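Local coordinates for protein pyridoxal kinase (Lactobacillus plantarum, PDB 3H74) that catalyses the phosphorylation of pyridoxal to pyridoxal 5'-phosphate, probably with ATP as phosphate donor, as a kinase of the ribokinase clan, at residues A[77-82]-A[217-222]; A[108-113]-A[126-131]; A[140-145]-A[151-156]; A[160-165]-A[176-181]. One frame throughout, in Å; residues are numbered along the deposited sequence.

Interaction 1 of 4, residues A[77-82]-A[217-222]; sequences QALIGY and LAAVIA
Leu79 reaches out from strand 77-80 and settles on a small alanine patch made by Ala218, Ala219 and Ala222 of the helix passing over the sheet. The contact is wholly apolar in its side chains, and nearly all of it on the strand side belongs to this one leucine. CG stands anti to the backbone N (chi1 166°), which sends the isobutyl group forward so that its two methyls divide the helix surface between them. CD1 comes up to Ala218 CB at 4.1 Å. CD2 goes deeper, to 3.8 Å from Ala219 CA, with Ala219 CB a little farther off at 4.3 Å. Nearer the sheet, Leu79 CB faces Ala222 CB at 4.2 Å, one helical turn beyond Ala218.

Contacts with polar backbone atoms are plain packing. Leu79 CD2 also lies 4.0 Å from Ala218 O, but that carbonyl is already engaged by Ala222 N in the helix. The axes of the two segments approach to 9.3 Å, consistent with the small alanines facing the strand. The two segments run almost antiparallel, at 165°, as in the beta-alpha layering of the ribokinase-like fold; in this clan the helix follows a glycine-rich sequence that usually borders the phosphate-transfer site.

Strand 77-80 lies between strands 4-13 and 103-106 in the main sheet, and Leu79 also packs on Val105 while Ala222 reaches Met6. The helix is covered in turn by helix 231-251, where Val220 and Ile221 meet Ala238.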
loop_
_atom_site.group_PDB
_atom_site.type_symbol
_atom_site.label_atom_id
_atom_site.label_comp_id
_atom_site.label_asym_id
_atom_site.label_seq_id
_atom_site.Cartn_x
_atom_site.Cartn_y
_atom_site.Cartn_z
ATOM N N GLN A 77 -12.531 3.744 -7.528
ATOM C CA GLN A 77 -11.346 3.923 -6.714
ATOM C C GLN A 77 -10.205 3.066 -7.244
ATOM O O GLN A 77 -10.438 2.100 -7.981
ATOM C CB GLN A 77 -11.630 3.506 -5.275
ATOM C CG GLN A 77 -12.692 4.318 -4.550
ATOM C CD GLN A 77 -14.053 3.650 -4.502
ATOM O OE1 GLN A 77 -14.232 2.502 -4.918
ATOM N NE2 GLN A 77 -15.017 4.362 -3.954
ATOM N N ALA A 78 -8.979 3.400 -6.847
ATOM C CA ALA A 78 -7.820 2.581 -7.181
ATOM C C ALA A 78 -6.819 2.586 -6.048
ATOM O O ALA A 78 -6.608 3.617 -5.392
ATOM C CB ALA A 78 -7.157 3.070 -8.457
ATOM N N LEU A 79 -6.223 1.412 -5.839
ATOM C CA LEU A 79 -5.110 1.223 -4.928
ATOM C C LEU A 79 -3.973 0.617 -5.729
ATOM O O LEU A 79 -4.147 -0.421 -6.381
ATOM C CB LEU A 79 -5.500 0.278 -3.789
ATOM C CG LEU A 79 -4.380 -0.290 -2.914
ATOM C CD1 LEU A 79 -3.627 0.808 -2.173
ATOM C CD2 LEU A 79 -4.936 -1.305 -1.938
ATOM N N ILE A 80 -2.813 1.258 -5.681
ATOM C CA ILE A 80 -1.635 0.744 -6.380
ATOM C C ILE A 80 -0.590 0.370 -5.347
ATOM O O ILE A 80 -0.188 1.221 -4.539
ATOM C CB ILE A 80 -1.020 1.781 -7.374
ATOM C CG1 ILE A 80 -2.099 2.467 -8.231
ATOM C CG2 ILE A 80 0.082 1.137 -8.207
ATOM C CD1 ILE A 80 -2.947 1.544 -9.109
ATOM N N GLY A 81 -0.181 -0.894 -5.352
ATOM C CA GLY A 81 0.911 -1.365 -4.506
ATOM C C GLY A 81 2.158 -1.582 -5.341
ATOM O O GLY A 81 2.425 -0.829 -6.270
ATOM N N TYR A 82 2.926 -2.613 -5.003
ATOM C CA TYR A 82 4.155 -2.934 -5.731
ATOM C C TYR A 82 3.911 -2.992 -7.238
ATOM O O TYR A 82 3.017 -3.707 -7.697
ATOM C CB TYR A 82 4.712 -4.279 -5.249
ATOM C CG TYR A 82 5.925 -4.760 -6.013
ATOM C CD1 TYR A 82 7.211 -4.518 -5.539
ATOM C CD2 TYR A 82 5.785 -5.463 -7.209
ATOM C CE1 TYR A 82 8.331 -4.967 -6.242
ATOM C CE2 TYR A 82 6.902 -5.906 -7.924
ATOM C CZ TYR A 82 8.167 -5.648 -7.426
ATOM O OH TYR A 82 9.295 -6.082 -8.098
ATOM N N LEU A 217 -2.331 -3.048 5.507
ATOM C CA LEU A 217 -2.591 -1.677 5.929
ATOM C C LEU A 217 -3.124 -0.827 4.782
ATOM O O LEU A 217 -4.122 -0.111 4.935
ATOM C CB LEU A 217 -1.325 -1.043 6.499
ATOM C CG LEU A 217 -1.493 0.371 7.074
ATOM C CD1 LEU A 217 -2.261 0.380 8.387
ATOM C CD2 LEU A 217 -0.132 1.026 7.265
ATOM N N ALA A 218 -2.462 -0.914 3.628
ATOM C CA ALA A 218 -2.872 -0.124 2.479
ATOM C C ALA A 218 -4.273 -0.491 2.011
ATOM O O ALA A 218 -5.069 0.384 1.686
ATOM C CB ALA A 218 -1.884 -0.265 1.355
ATOM N N ALA A 219 -4.579 -1.790 1.969
ATOM C CA ALA A 219 -5.909 -2.235 1.563
ATOM C C ALA A 219 -6.979 -1.706 2.516
ATOM O O ALA A 219 -8.029 -1.242 2.082
ATOM C CB ALA A 219 -5.971 -3.762 1.455
ATOM N N VAL A 220 -6.713 -1.789 3.817
ATOM C CA VAL A 220 -7.671 -1.304 4.813
ATOM C C VAL A 220 -7.885 0.204 4.702
ATOM O O VAL A 220 -9.017 0.681 4.723
ATOM C CB VAL A 220 -7.261 -1.717 6.244
ATOM C CG1 VAL A 220 -8.098 -1.006 7.275
ATOM C CG2 VAL A 220 -7.381 -3.227 6.405
ATOM N N ILE A 221 -6.793 0.944 4.566
ATOM C CA ILE A 221 -6.894 2.395 4.425
ATOM C C ILE A 221 -7.688 2.784 3.173
ATOM O O ILE A 221 -8.623 3.595 3.244
ATOM C CB ILE A 221 -5.497 3.048 4.443
ATOM C CG1 ILE A 221 -4.894 2.959 5.851
ATOM C CG2 ILE A 221 -5.548 4.505 3.949
ATOM C CD1 ILE A 221 -3.445 3.390 5.960
ATOM N N ALA A 222 -7.351 2.178 2.033
ATOM C CA ALA A 222 -8.079 2.458 0.804
ATOM C C ALA A 222 -9.547 2.091 0.956
ATOM O O ALA A 222 -10.420 2.852 0.522
ATOM C CB ALA A 222 -7.463 1.730 -0.368
#

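Interaction 2 of 4, residues A[108-113]-A[126-131]; sequences PVLGDL and AAMRQL
Met128, present as selenomethionine, runs from helix 122-131 to the turn at Pro108 and Leu110, and its atoms from CB to SE each touch one or both of these residues. Its CB begins the contact against Leu110, whose methyl CD2 lies 4.0 Å away. With CG anti to the backbone N (chi1 -171°), the chain leaves the helix toward the proline. CG then touches two residues at once: Pro108 CB at 3.8 Å and, slightly farther, Leu110 CD2 at 4.1 Å. Leu110 and Met128 pass alongside each other in opposite senses, so that the leucine methyl lies beside the root of the longer side chain and not at its end.

The segments belong to a beta-alpha-beta crossover of the main sheet. The chain leaves strand 103-106 through this turn, makes the short hairpin of strands 111-112 and 115-116, and returns along helix 122-131 to the neighbouring parallel strand 137-138. Met128 thus ties the helix back to the loop at the end of the strand.

Beyond CG the chain bends twice, at chi2 (56°) and again at chi3 (52°), which brings the selenium against the CA-CB side of the proline. SE is 3.7 Å from Pro108 CA and 4.0 Å from Pro108 CB. The terminal CE turns toward the following peptide, where Val109 O is a loose neighbour at 4.4 Å. Leu148 of helix 142-149 packs against Pro108, Leu110 and Met128 alike, while Leu131, one turn further along the helix, lies against Thr93 of helix 86-98.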
loop_
_atom_site.group_PDB
_atom_site.type_symbol
_atom_site.label_atom_id
_atom_site.label_comp_id
_atom_site.label_asym_id
_atom_site.label_seq_id
_atom_site.Cartn_x
_atom_site.Cartn_y
_atom_site.Cartn_z
ATOM N N PRO A 108 3.951 3.616 -2.172
ATOM C CA PRO A 108 5.114 3.833 -3.033
ATOM C C PRO A 108 6.260 2.899 -2.652
ATOM O O PRO A 108 7.258 3.317 -2.074
ATOM C CB PRO A 108 5.476 5.289 -2.749
ATOM C CG PRO A 108 5.083 5.497 -1.331
ATOM C CD PRO A 108 3.891 4.599 -1.075
ATOM N N VAL A 109 6.085 1.621 -2.968
ATOM C CA VAL A 109 7.009 0.586 -2.537
ATOM C C VAL A 109 8.361 0.776 -3.223
ATOM O O VAL A 109 8.462 0.671 -4.452
ATOM C CB VAL A 109 6.432 -0.815 -2.836
ATOM C CG1 VAL A 109 7.450 -1.905 -2.525
ATOM C CG2 VAL A 109 5.146 -1.043 -2.055
ATOM N N LEU A 110 9.386 1.039 -2.413
ATOM C CA LEU A 110 10.736 1.323 -2.915
ATOM C C LEU A 110 11.836 0.682 -2.090
ATOM O O LEU A 110 12.871 0.307 -2.628
ATOM C CB LEU A 110 11.017 2.832 -2.954
ATOM C CG LEU A 110 10.148 3.746 -3.814
ATOM C CD1 LEU A 110 10.436 5.181 -3.450
ATOM C CD2 LEU A 110 10.369 3.516 -5.301
ATOM N N GLY A 111 11.648 0.595 -0.779
ATOM C CA GLY A 111 12.718 0.104 0.070
ATOM C C GLY A 111 12.330 0.100 1.527
ATOM O O GLY A 111 11.200 0.429 1.882
ATOM N N ASP A 112 13.279 -0.306 2.364
ATOM C CA ASP A 112 13.089 -0.366 3.805
ATOM C C ASP A 112 14.466 -0.411 4.447
ATOM O O ASP A 112 15.471 -0.655 3.765
ATOM C CB ASP A 112 12.279 -1.613 4.190
ATOM C CG ASP A 112 11.678 -1.538 5.592
ATOM O OD1 ASP A 112 11.673 -0.453 6.218
ATOM O OD2 ASP A 112 11.196 -2.592 6.074
ATOM N N LEU A 113 14.506 -0.145 5.750
ATOM C CA LEU A 113 15.751 -0.175 6.529
ATOM C C LEU A 113 16.849 0.685 5.896
ATOM O O LEU A 113 18.039 0.351 5.948
ATOM C CB LEU A 113 16.222 -1.623 6.746
ATOM C CG LEU A 113 15.250 -2.563 7.469
ATOM C CD1 LEU A 113 15.719 -4.004 7.359
ATOM C CD2 LEU A 113 15.062 -2.168 8.928
ATOM N N ALA A 126 12.247 7.951 -9.644
ATOM C CA ALA A 126 11.701 9.006 -10.487
ATOM C C ALA A 126 10.348 8.599 -11.084
ATOM O O ALA A 126 9.414 9.404 -11.126
ATOM C CB ALA A 126 12.691 9.382 -11.578
ATOM N N ALA A 127 10.240 7.348 -11.528
ATOM C CA ALA A 127 8.967 6.843 -12.031
ATOM C C ALA A 127 7.881 6.867 -10.943
ATOM O O ALA A 127 6.727 7.203 -11.211
ATOM C CB ALA A 127 9.136 5.446 -12.593
HETATM N N MSE A 128 8.270 6.537 -9.714
HETATM C CA MSE A 128 7.340 6.549 -8.591
HETATM C C MSE A 128 6.854 7.970 -8.290
HETATM O O MSE A 128 5.680 8.182 -7.989
HETATM C CB MSE A 128 7.995 5.942 -7.357
HETATM C CG MSE A 128 7.016 5.734 -6.214
HETATM SE SE MSE A 128 5.460 4.643 -6.676
HETATM C CE MSE A 128 6.390 3.115 -7.426
ATOM N N ARG A 129 7.754 8.953 -8.399
ATOM C CA ARG A 129 7.366 10.341 -8.171
ATOM C C ARG A 129 6.303 10.781 -9.195
ATOM O O ARG A 129 5.460 11.477 -8.860
ATOM C CB ARG A 129 8.598 11.286 -8.254
ATOM C CG ARG A 129 9.600 11.176 -7.084
ATOM C CD ARG A 129 10.707 12.216 -7.213
ATOM N NE ARG A 129 11.730 12.022 -6.230
ATOM C CZ ARG A 129 12.977 11.770 -6.498
ATOM N NH1 ARG A 129 13.404 11.717 -7.729
ATOM N NH2 ARG A 129 13.813 11.618 -5.539
ATOM N N GLN A 130 6.381 10.286 -10.398
ATOM C CA GLN A 130 5.327 10.567 -11.386
ATOM C C GLN A 130 3.985 9.883 -11.042
ATOM O O GLN A 130 2.984 10.457 -11.114
ATOM C CB GLN A 130 5.756 10.130 -12.791
ATOM C CG GLN A 130 6.603 8.903 -12.708
ATOM C CD GLN A 130 6.572 7.902 -13.912
ATOM O OE1 GLN A 130 7.327 8.141 -14.914
ATOM N NE2 GLN A 130 5.751 6.797 -13.793
ATOM N N LEU A 131 4.077 8.627 -10.652
ATOM C CA LEU A 131 2.890 7.840 -10.323
ATOM C C LEU A 131 2.124 8.410 -9.116
ATOM O O LEU A 131 0.968 8.366 -9.122
ATOM C CB LEU A 131 3.297 6.370 -10.062
ATOM C CG LEU A 131 2.193 5.415 -9.604
ATOM C CD1 LEU A 131 1.069 5.370 -10.652
ATOM C CD2 LEU A 131 2.808 4.031 -9.427
#

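Interaction 3 of 4, residues A[140-145]-A[151-156]; sequences PNTTEA and APYQVT. With SO4 (sulfate ion), chain B.
Thr142 pushes its methyl into the backbone of the loop at Gln154 and Val155, while Thr143 meets the ring of Tyr153. A chi1 of -72° sets Thr142 OG1 beside the backbone N and leaves CG2 anti to it, 3.2 Å from Gln154 O and 3.7 Å from Val155 O. Thr143 OG1 is 3.5 Å from Tyr153 CE1, the side chains crossing at a slant; this hydroxyl takes its hydrogen bond from Gly114 N. A water joins the backbones, donating to Thr142 O and accepting from Gln154 N, each at 3.1 Å.

Behind this shell, a capping box starts the helix. Glu144 N donates to Asn141 OD1 over 2.8 Å, nearly along the C=O axis, and Asn141 N returns a straight bond (172°) to Glu144 OE1 at 2.9 Å. Asn141 ND2 donates to Gly111 O and, over 2.9 Å, to O2 of the sulfate. Asn141 and Glu144 fit the NxxE motif of ribokinase-type kinases, associated with phosphate and magnesium binding, so the sulfate may mark a phosphate position.

Further out, Thr142 OG1 is hydrogen-bonded to Asp180 of strand 178-183, and Ala145 packs on Ile162 and Leu166 of helix 159-167.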
loop_
_atom_site.group_PDB
_atom_site.type_symbol
_atom_site.label_atom_id
_atom_site.label_comp_id
_atom_site.label_asym_id
_atom_site.label_seq_id
_atom_site.Cartn_x
_atom_site.Cartn_y
_atom_site.Cartn_z
ATOM N N PRO A 140 4.133 5.969 2.193
ATOM C CA PRO A 140 5.532 5.586 2.306
ATOM C C PRO A 140 5.902 5.181 3.726
ATOM O O PRO A 140 5.338 5.702 4.696
ATOM C CB PRO A 140 6.266 6.887 1.953
ATOM C CG PRO A 140 5.307 7.963 2.367
ATOM C CD PRO A 140 3.985 7.420 1.937
ATOM N N ASN A 141 6.860 4.274 3.844
ATOM C CA ASN A 141 7.568 4.106 5.101
ATOM C C ASN A 141 8.661 5.184 5.190
ATOM O O ASN A 141 8.757 6.057 4.317
ATOM C CB ASN A 141 8.101 2.668 5.265
ATOM C CG ASN A 141 9.138 2.296 4.219
ATOM O OD1 ASN A 141 9.855 3.153 3.709
ATOM N ND2 ASN A 141 9.238 1.004 3.903
ATOM N N THR A 142 9.474 5.125 6.236
ATOM C CA THR A 142 10.459 6.169 6.505
ATOM C C THR A 142 11.579 6.182 5.455
ATOM O O THR A 142 12.091 7.244 5.096
ATOM C CB THR A 142 10.988 6.036 7.956
ATOM O OG1 THR A 142 9.963 6.450 8.864
ATOM C CG2 THR A 142 12.206 6.893 8.195
ATOM N N THR A 143 11.933 5.003 4.946
ATOM C CA THR A 143 12.910 4.888 3.864
ATOM C C THR A 143 12.374 5.528 2.580
ATOM O O THR A 143 13.062 6.311 1.912
ATOM C CB THR A 143 13.275 3.408 3.594
ATOM O OG1 THR A 143 13.833 2.831 4.779
ATOM C CG2 THR A 143 14.286 3.281 2.472
ATOM N N GLU A 144 11.135 5.192 2.247
ATOM C CA GLU A 144 10.492 5.686 1.039
ATOM C C GLU A 144 10.245 7.190 1.088
ATOM O O GLU A 144 10.364 7.871 0.077
ATOM C CB GLU A 144 9.204 4.911 0.793
ATOM C CG GLU A 144 9.510 3.479 0.384
ATOM C CD GLU A 144 8.437 2.463 0.733
ATOM O OE1 GLU A 144 7.447 2.802 1.423
ATOM O OE2 GLU A 144 8.623 1.302 0.305
ATOM N N ALA A 145 9.914 7.711 2.264
ATOM C CA ALA A 145 9.717 9.156 2.422
ATOM C C ALA A 145 10.974 9.928 2.020
ATOM O O ALA A 145 10.907 10.908 1.270
ATOM C CB ALA A 145 9.326 9.483 3.843
ATOM N N ALA A 151 16.061 13.401 0.425
ATOM C CA ALA A 151 16.818 13.544 1.664
ATOM C C ALA A 151 17.571 12.250 1.986
ATOM O O ALA A 151 17.048 11.158 1.749
ATOM C CB ALA A 151 15.892 13.928 2.803
ATOM N N PRO A 152 18.809 12.357 2.505
ATOM C CA PRO A 152 19.471 11.141 2.972
ATOM C C PRO A 152 18.620 10.445 4.029
ATOM O O PRO A 152 17.893 11.100 4.785
ATOM C CB PRO A 152 20.779 11.655 3.584
ATOM C CG PRO A 152 21.021 12.966 2.911
ATOM C CD PRO A 152 19.662 13.549 2.670
ATOM N N TYR A 153 18.690 9.120 4.052
ATOM C CA TYR A 153 17.950 8.341 5.029
ATOM C C TYR A 153 18.278 8.732 6.465
ATOM O O TYR A 153 19.452 8.885 6.829
ATOM C CB TYR A 153 18.223 6.853 4.849
ATOM C CG TYR A 153 17.543 5.991 5.886
ATOM C CD1 TYR A 153 16.156 5.856 5.900
ATOM C CD2 TYR A 153 18.287 5.313 6.856
ATOM C CE1 TYR A 153 15.520 5.067 6.841
ATOM C CE2 TYR A 153 17.658 4.516 7.808
ATOM C CZ TYR A 153 16.277 4.398 7.792
ATOM O OH TYR A 153 15.651 3.608 8.723
ATOM N N GLN A 154 17.225 8.891 7.258
ATOM C CA GLN A 154 17.322 9.023 8.710
ATOM C C GLN A 154 16.348 8.036 9.328
ATOM O O GLN A 154 15.228 7.879 8.839
ATOM C CB GLN A 154 16.966 10.443 9.158
ATOM C CG GLN A 154 17.954 11.528 8.726
ATOM C CD GLN A 154 17.518 12.929 9.154
ATOM O OE1 GLN A 154 16.829 13.099 10.162
ATOM N NE2 GLN A 154 17.922 13.937 8.387
ATOM N N VAL A 155 16.771 7.368 10.399
ATOM C CA VAL A 155 15.896 6.457 11.142
ATOM C C VAL A 155 14.693 7.226 11.694
ATOM O O VAL A 155 13.551 6.760 11.624
ATOM C CB VAL A 155 16.666 5.732 12.287
ATOM C CG1 VAL A 155 15.726 4.892 13.145
ATOM C CG2 VAL A 155 17.782 4.861 11.717
ATOM N N THR A 156 14.963 8.418 12.219
ATOM C CA THR A 156 13.940 9.279 12.789
ATOM C C THR A 156 14.044 10.679 12.158
ATOM O O THR A 156 14.652 11.584 12.739
ATOM C CB THR A 156 14.076 9.353 14.337
ATOM O OG1 THR A 156 14.201 8.029 14.872
ATOM C CG2 THR A 156 12.872 10.037 14.963
HETATM S S SO4 B . 6.283 -1.560 4.546
HETATM O O1 SO4 B . 6.070 -1.090 3.178
HETATM O O2 SO4 B . 7.393 -0.833 5.162
HETATM O O3 SO4 B . 5.062 -1.406 5.336
HETATM O O4 SO4 B . 6.645 -2.982 4.508
HETATM O O HOH W 1 14.232 8.923 6.514
#

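Interaction 4 of 4, residues A[160-165]-A[176-181]; sequences EVILPA and AVITDV
Leu163 and Ile178 make the tight part of this contact, with Ile162 closing in from the same helix. Leu163 CD2 lies across the outer end of the isoleucine, 3.7 Å from Ile178 CD1 and 3.8 Å from Ile178 CG1. Ile178 is stretched out at chi2 (174°), which carries CD1 to the helix, where Ile162 CG2 meets it at 4.0 Å. The Ile162 and Ile178 side chains stand at about a right angle, whereas Leu163 crosses Ile178 at a slant.

Helix 159-167 precedes strand 175-176, the outermost strand on this side of the main sheet. Just past that edge the chain turns a corner at Thr179 and enters the antiparallel sheet that begins with strand 178-183, so Ile178 sits near where one sheet gives way to the other. Leu159 and Leu166 of the helix also touch Ile178, as do Thr142 and Ala145 of helix 142-149.

Toward Ala176 the packing is slacker: Leu163 CD2 is 3.9 Å from Ala176 O, while Ala176 CB comes no nearer than 4.6 Å, to Leu163 O. The outer side of the helix is solvent-exposed at Glu160, Val161, Pro164 and Ala165, and the helix is kinked at Pro164.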
loop_
_atom_site.group_PDB
_atom_site.type_symbol
_atom_site.label_atom_id
_atom_site.label_comp_id
_atom_site.label_asym_id
_atom_site.label_seq_id
_atom_site.Cartn_x
_atom_site.Cartn_y
_atom_site.Cartn_z
ATOM N N GLU A 160 8.281 17.556 10.792
ATOM C CA GLU A 160 7.964 18.946 10.445
ATOM C C GLU A 160 8.656 19.395 9.150
ATOM O O GLU A 160 8.239 20.370 8.526
ATOM C CB GLU A 160 8.346 19.893 11.596
ATOM C CG GLU A 160 7.772 19.510 12.964
ATOM C CD GLU A 160 6.317 19.908 13.143
ATOM O OE1 GLU A 160 5.793 20.693 12.324
ATOM O OE2 GLU A 160 5.692 19.439 14.119
ATOM N N VAL A 161 9.717 18.690 8.759
ATOM C CA VAL A 161 10.443 18.998 7.525
ATOM C C VAL A 161 10.069 18.032 6.386
ATOM O O VAL A 161 9.760 18.467 5.272
ATOM C CB VAL A 161 11.983 19.037 7.752
ATOM C CG1 VAL A 161 12.728 19.218 6.440
ATOM C CG2 VAL A 161 12.361 20.153 8.724
ATOM N N ILE A 162 10.085 16.731 6.672
ATOM C CA ILE A 162 9.868 15.720 5.628
ATOM C C ILE A 162 8.422 15.645 5.122
ATOM O O ILE A 162 8.194 15.505 3.918
ATOM C CB ILE A 162 10.459 14.326 6.024
ATOM C CG1 ILE A 162 10.516 13.385 4.813
ATOM C CG2 ILE A 162 9.716 13.694 7.203
ATOM C CD1 ILE A 162 11.560 12.278 4.942
ATOM N N LEU A 163 7.447 15.788 6.018
ATOM C CA LEU A 163 6.052 15.736 5.581
ATOM C C LEU A 163 5.673 16.893 4.626
ATOM O O LEU A 163 5.124 16.637 3.561
ATOM C CB LEU A 163 5.076 15.605 6.757
ATOM C CG LEU A 163 5.080 14.285 7.543
ATOM C CD1 LEU A 163 4.230 14.399 8.795
ATOM C CD2 LEU A 163 4.600 13.126 6.682
ATOM N N PRO A 164 5.975 18.167 4.982
ATOM C CA PRO A 164 5.711 19.232 4.003
ATOM C C PRO A 164 6.436 19.047 2.662
ATOM O O PRO A 164 5.854 19.333 1.608
ATOM C CB PRO A 164 6.203 20.496 4.720
ATOM C CG PRO A 164 6.088 20.176 6.152
ATOM C CD PRO A 164 6.474 18.725 6.253
ATOM N N ALA A 165 7.678 18.568 2.699
ATOM C CA ALA A 165 8.438 18.339 1.467
ATOM C C ALA A 165 7.778 17.260 0.599
ATOM O O ALA A 165 7.629 17.439 -0.611
ATOM C CB ALA A 165 9.864 17.969 1.783
ATOM N N ALA A 176 0.291 12.996 2.397
ATOM C CA ALA A 176 1.416 12.099 2.594
ATOM C C ALA A 176 1.318 11.516 4.006
ATOM O O ALA A 176 1.235 12.252 4.993
ATOM C CB ALA A 176 2.723 12.848 2.408
ATOM N N VAL A 177 1.301 10.194 4.099
ATOM C CA VAL A 177 1.215 9.515 5.384
ATOM C C VAL A 177 2.405 8.576 5.531
ATOM O O VAL A 177 2.529 7.620 4.758
ATOM C CB VAL A 177 -0.098 8.697 5.491
ATOM C CG1 VAL A 177 -0.191 8.015 6.845
ATOM C CG2 VAL A 177 -1.312 9.570 5.236
ATOM N N ILE A 178 3.281 8.832 6.500
ATOM C CA ILE A 178 4.390 7.919 6.780
ATOM C C ILE A 178 3.902 6.857 7.762
ATOM O O ILE A 178 3.330 7.195 8.788
ATOM C CB ILE A 178 5.646 8.661 7.307
ATOM C CG1 ILE A 178 6.135 9.661 6.259
ATOM C CG2 ILE A 178 6.749 7.664 7.654
ATOM C CD1 ILE A 178 7.281 10.558 6.727
ATOM N N THR A 179 4.132 5.580 7.450
ATOM C CA THR A 179 3.405 4.476 8.112
ATOM C C THR A 179 4.119 3.706 9.239
ATOM O O THR A 179 3.509 2.847 9.883
ATOM C CB THR A 179 2.926 3.440 7.070
ATOM O OG1 THR A 179 4.064 2.904 6.392
ATOM C CG2 THR A 179 1.961 4.082 6.062
ATOM N N ASP A 180 5.386 4.013 9.483
ATOM C CA ASP A 180 6.202 3.241 10.432
ATOM C C ASP A 180 6.829 4.135 11.494
ATOM O O ASP A 180 7.906 3.832 12.025
ATOM C CB ASP A 180 7.297 2.470 9.682
ATOM C CG ASP A 180 8.267 3.388 8.940
ATOM O OD1 ASP A 180 8.031 4.613 8.915
ATOM O OD2 ASP A 180 9.269 2.887 8.386
ATOM N N VAL A 181 6.166 5.239 11.796
ATOM C CA VAL A 181 6.696 6.181 12.766
ATOM C C VAL A 181 6.557 5.585 14.159
ATOM O O VAL A 181 5.469 5.174 14.562
ATOM C CB VAL A 181 5.980 7.546 12.684
ATOM C CG1 VAL A 181 6.468 8.483 13.781
ATOM C CG2 VAL A 181 6.208 8.188 11.326
#

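In the fold
Interaction 1 lies close to the centre of the molecule, about 5 Å between centres; the other three follow in series between its segments, interaction 2 after strand 103-106 and interactions 3 and 4 around the connection from strand 137-138 to 175-176. Interaction 1 packs on interaction 2, Tyr82 CD1 to Val109 CG1 at 4.0 Å, and on interaction 4, Leu217 CD2 to Thr179 CG2 at 3.9 Å. Glu144 OE2 receives Leu110 N at 2.8 Å, tying interactions 2 and 3, and Pro140 O receives Thr179 N at 3.0 Å, tying 3 and 4. The sulfate held by Asn141 also lies about 5 Å from the Val109 side chain, consistent with a phosphate-binding pocket bordered by interactions 2 and 3.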